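Local atomic coordinates of nucleoporin NUP170 (Chaetomium thermophilum, PDB entry 5HAX), a protein that probably serves as a scaffold nucleoporin of the nuclear pore complex, joining an N-terminal beta-propeller to a helical domain. Residues A[16-28]-A[452-464]. Sequence-based numbering, arbitrary orientation.
Sequences TLQLDDSYPDLDS and AAKQPLGFGNELA. With EDO (1,2-ethanediol), chain G.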
# COMPACT_ATOMS: atom_id res chain seq x y z
N THR A 16 22.72 -7.78 -2.65
CA THR A 16 21.55 -7.42 -3.45
C THR A 16 20.42 -6.92 -2.55
O THR A 16 19.73 -5.95 -2.89
CB THR A 16 21.10 -8.61 -4.29
OG1 THR A 16 22.18 -9.02 -5.15
CG2 THR A 16 19.89 -8.26 -5.14
N LEU A 17 20.22 -7.58 -1.41
CA LEU A 17 19.23 -7.11 -0.44
C LEU A 17 19.51 -5.67 -0.03
O LEU A 17 18.59 -4.84 0.02
CB LEU A 17 19.22 -8.02 0.79
CG LEU A 17 18.71 -9.45 0.60
CD1 LEU A 17 19.05 -10.29 1.82
CD2 LEU A 17 17.22 -9.47 0.33
N GLN A 18 20.77 -5.36 0.27
CA GLN A 18 21.13 -4.01 0.68
C GLN A 18 20.92 -3.01 -0.45
O GLN A 18 20.58 -1.85 -0.20
CB GLN A 18 22.58 -3.98 1.15
CG GLN A 18 22.80 -4.58 2.53
CD GLN A 18 24.26 -4.86 2.83
OE1 GLN A 18 25.11 -4.86 1.94
NE2 GLN A 18 24.56 -5.10 4.10
N LEU A 19 21.12 -3.44 -1.70
CA LEU A 19 20.91 -2.55 -2.83
C LEU A 19 19.43 -2.18 -2.97
O LEU A 19 19.10 -1.02 -3.22
CB LEU A 19 21.43 -3.20 -4.11
CG LEU A 19 21.68 -2.27 -5.29
CD1 LEU A 19 22.86 -1.34 -5.01
CD2 LEU A 19 21.94 -3.08 -6.56
N ASP A 20 18.54 -3.16 -2.82
CA ASP A 20 17.11 -2.88 -2.88
C ASP A 20 16.66 -2.02 -1.71
O ASP A 20 15.78 -1.17 -1.86
CB ASP A 20 16.31 -4.19 -2.91
CG ASP A 20 16.07 -4.72 -4.31
OD1 ASP A 20 16.18 -3.94 -5.29
OD2 ASP A 20 15.76 -5.92 -4.45
N ASP A 21 17.25 -2.23 -0.53
CA ASP A 21 16.88 -1.45 0.65
C ASP A 21 17.51 -0.07 0.66
O ASP A 21 17.26 0.69 1.60
CB ASP A 21 17.28 -2.21 1.92
CG ASP A 21 16.34 -3.36 2.23
OD1 ASP A 21 15.14 -3.29 1.87
OD2 ASP A 21 16.79 -4.35 2.85
N SER A 22 18.31 0.28 -0.35
CA SER A 22 18.85 1.61 -0.50
C SER A 22 18.05 2.46 -1.49
O SER A 22 18.52 3.52 -1.91
CB SER A 22 20.32 1.54 -0.94
OG SER A 22 20.42 1.08 -2.28
N TYR A 23 16.86 2.00 -1.87
CA TYR A 23 16.01 2.78 -2.76
C TYR A 23 15.71 4.14 -2.13
O TYR A 23 15.38 4.20 -0.94
CB TYR A 23 14.71 2.02 -3.04
CG TYR A 23 13.74 2.79 -3.91
CD1 TYR A 23 13.84 2.75 -5.29
CD2 TYR A 23 12.73 3.55 -3.35
CE1 TYR A 23 12.96 3.45 -6.09
CE2 TYR A 23 11.84 4.26 -4.14
CZ TYR A 23 11.96 4.20 -5.51
OH TYR A 23 11.09 4.90 -6.31
N PRO A 24 15.82 5.24 -2.88
CA PRO A 24 15.72 6.57 -2.26
C PRO A 24 14.43 6.77 -1.47
O PRO A 24 13.35 6.35 -1.88
CB PRO A 24 15.79 7.52 -3.47
CG PRO A 24 16.51 6.76 -4.51
CD PRO A 24 16.13 5.32 -4.32
N ASP A 25 14.57 7.44 -0.33
CA ASP A 25 13.43 7.82 0.48
C ASP A 25 12.75 9.06 -0.11
O ASP A 25 13.33 9.80 -0.90
CB ASP A 25 13.85 8.10 1.92
CG ASP A 25 14.93 9.16 2.02
OD1 ASP A 25 14.59 10.34 2.25
OD2 ASP A 25 16.12 8.83 1.86
N LEU A 26 11.49 9.27 0.30
CA LEU A 26 10.69 10.34 -0.27
C LEU A 26 11.34 11.71 -0.07
O LEU A 26 11.36 12.53 -0.99
CB LEU A 26 9.29 10.34 0.36
CG LEU A 26 8.29 11.32 -0.25
CD1 LEU A 26 7.87 10.85 -1.63
CD2 LEU A 26 7.09 11.52 0.66
N ASP A 27 11.88 11.97 1.13
CA ASP A 27 12.53 13.25 1.39
C ASP A 27 13.66 13.53 0.41
O ASP A 27 13.97 14.69 0.14
CB ASP A 27 13.08 13.30 2.82
CG ASP A 27 11.99 13.35 3.87
OD1 ASP A 27 12.28 13.02 5.04
OD2 ASP A 27 10.84 13.72 3.55
N SER A 28 14.27 12.47 -0.14
CA SER A 28 15.48 12.64 -0.93
C SER A 28 15.19 13.08 -2.36
O SER A 28 16.01 13.77 -2.97
CB SER A 28 16.29 11.35 -0.95
OG SER A 28 16.70 10.99 0.36
N ALA A 452 7.71 -1.85 1.23
CA ALA A 452 8.83 -2.67 0.81
C ALA A 452 9.93 -2.73 1.86
O ALA A 452 10.82 -3.58 1.76
CB ALA A 452 9.41 -2.15 -0.50
N ALA A 453 9.89 -1.86 2.86
CA ALA A 453 10.88 -1.84 3.94
C ALA A 453 10.22 -1.24 5.17
O ALA A 453 9.07 -0.79 5.13
CB ALA A 453 12.13 -1.07 3.53
N LYS A 454 10.96 -1.22 6.27
CA LYS A 454 10.46 -0.73 7.55
C LYS A 454 10.95 0.67 7.88
O LYS A 454 10.65 1.17 8.97
CB LYS A 454 10.83 -1.70 8.67
CG LYS A 454 10.26 -3.09 8.45
CD LYS A 454 10.15 -3.88 9.75
CE LYS A 454 9.30 -5.13 9.57
NZ LYS A 454 7.89 -4.80 9.20
N GLN A 455 11.68 1.32 6.97
CA GLN A 455 12.16 2.67 7.18
C GLN A 455 12.18 3.37 5.83
O GLN A 455 12.10 2.71 4.78
CB GLN A 455 13.55 2.69 7.82
CG GLN A 455 14.65 2.02 6.99
CD GLN A 455 14.54 0.51 6.98
OE1 GLN A 455 14.29 -0.12 8.01
NE2 GLN A 455 14.72 -0.09 5.81
N PRO A 456 12.28 4.71 5.81
CA PRO A 456 12.17 5.44 4.53
C PRO A 456 13.08 4.93 3.43
O PRO A 456 12.63 4.76 2.29
CB PRO A 456 12.53 6.88 4.95
CG PRO A 456 12.08 6.98 6.36
CD PRO A 456 12.31 5.62 6.97
N LEU A 457 14.36 4.70 3.71
CA LEU A 457 15.24 4.10 2.72
C LEU A 457 14.78 2.68 2.42
O LEU A 457 14.72 1.84 3.32
CB LEU A 457 16.69 4.10 3.21
CG LEU A 457 17.50 5.38 2.95
CD1 LEU A 457 18.86 5.27 3.62
CD2 LEU A 457 17.68 5.63 1.45
N GLY A 458 14.44 2.43 1.16
CA GLY A 458 13.93 1.14 0.73
C GLY A 458 12.42 1.01 0.75
O GLY A 458 11.89 0.08 0.14
N PHE A 459 11.73 1.94 1.42
CA PHE A 459 10.28 1.80 1.61
C PHE A 459 9.53 1.73 0.29
O PHE A 459 8.61 0.93 0.13
CB PHE A 459 9.77 2.97 2.44
CG PHE A 459 8.28 2.98 2.63
CD1 PHE A 459 7.70 2.34 3.70
CD2 PHE A 459 7.46 3.64 1.72
CE1 PHE A 459 6.33 2.35 3.88
CE2 PHE A 459 6.09 3.65 1.89
CZ PHE A 459 5.52 3.00 2.97
N GLY A 460 9.90 2.58 -0.68
CA GLY A 460 9.10 2.73 -1.88
C GLY A 460 9.51 1.83 -3.03
O GLY A 460 9.12 2.09 -4.18
N ASN A 461 10.28 0.78 -2.76
CA ASN A 461 10.85 -0.05 -3.82
C ASN A 461 9.80 -1.05 -4.31
O ASN A 461 9.73 -2.20 -3.88
CB ASN A 461 12.11 -0.76 -3.32
CG ASN A 461 12.93 -1.34 -4.46
OD1 ASN A 461 12.44 -1.48 -5.58
ND2 ASN A 461 14.17 -1.69 -4.16
N GLU A 462 8.98 -0.58 -5.26
CA GLU A 462 7.98 -1.45 -5.88
C GLU A 462 8.62 -2.66 -6.54
O GLU A 462 8.06 -3.76 -6.52
CB GLU A 462 7.18 -0.68 -6.92
CG GLU A 462 6.29 0.43 -6.41
CD GLU A 462 5.41 0.98 -7.51
OE1 GLU A 462 4.20 0.67 -7.52
OE2 GLU A 462 5.93 1.71 -8.38
N LEU A 463 9.78 -2.46 -7.17
CA LEU A 463 10.42 -3.54 -7.92
C LEU A 463 10.75 -4.72 -7.02
O LEU A 463 10.63 -5.88 -7.43
CB LEU A 463 11.68 -3.02 -8.61
CG LEU A 463 11.42 -1.89 -9.61
CD1 LEU A 463 12.72 -1.17 -9.96
CD2 LEU A 463 10.76 -2.43 -10.87
N ALA A 464 11.14 -4.43 -5.78
CA ALA A 464 11.60 -5.48 -4.87
C ALA A 464 10.47 -6.40 -4.43
O ALA A 464 10.72 -7.57 -4.12
CB ALA A 464 12.27 -4.85 -3.65
C1 EDO G . 12.39 17.06 2.64
O1 EDO G . 13.34 16.81 1.59
C2 EDO G . 11.82 18.46 2.48
O2 EDO G . 11.29 18.62 1.16
O HOH W 1 13.01 -4.30 3.35
O HOH W 2 13.36 -2.30 -0.16
O HOH W 3 16.23 -3.00 5.60
O HOH W 4 8.25 4.18 -5.58
O HOH W 5 11.75 4.72 -0.24
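The Y23 ring lies between P24 CD on one face and N461 on the other, whose CA stands 4.2 Å from the ring centroid in a CH-pi contact, over the face but toward the rim. Water 5 sits in plane at the ring's edge, while G460 O comes in obliquely, 3.5 Å from Y23 CE2. With CG anti to the backbone N (chi1 177°), the ring reaches over the 460-461 backbone; T411 and I414 of helix 411-416 touch the Y23 side chain too. The N461 amide plane is tilted 24° from the ring, and its ND2 grips D20 twice: a 2.9 Å bond to D20 O, nearly in the amide plane, and a longer one to D20 OD1, met from above the carboxylate plane. D20's stronger polar partner is R597 of helix 586-599, which makes a salt bridge to OD2. N461 OD1 accepts from A464 N, three residues on, which comes from above the carbonyl plane: an Asx motif. With an alanine in place of N461, D20 O would probably lose this amide donor and A464 N its OD1 acceptor.

Further along, G458 N donates to Y23 O at 2.9 Å, in the carbonyl plane on a lone pair. G458 has a positive phi (92°), a conformation that suits glycine, and its CA lies 3.9 Å from D20 O. L457 CD2 rests against Y23 O and D25 OD2, while D25 CB packs on P456 CB at 3.5 Å. Water 5 ties P24 O and P456 O to G460 N; water 1 links D21 OD1 to A452 O. The chain leaves helix 5-20 through a type I beta turn, D20 to Y23, which docks on a loop of the Nup133-like beta-propeller region, joining that region to the N-terminal helix beside helix 586-599.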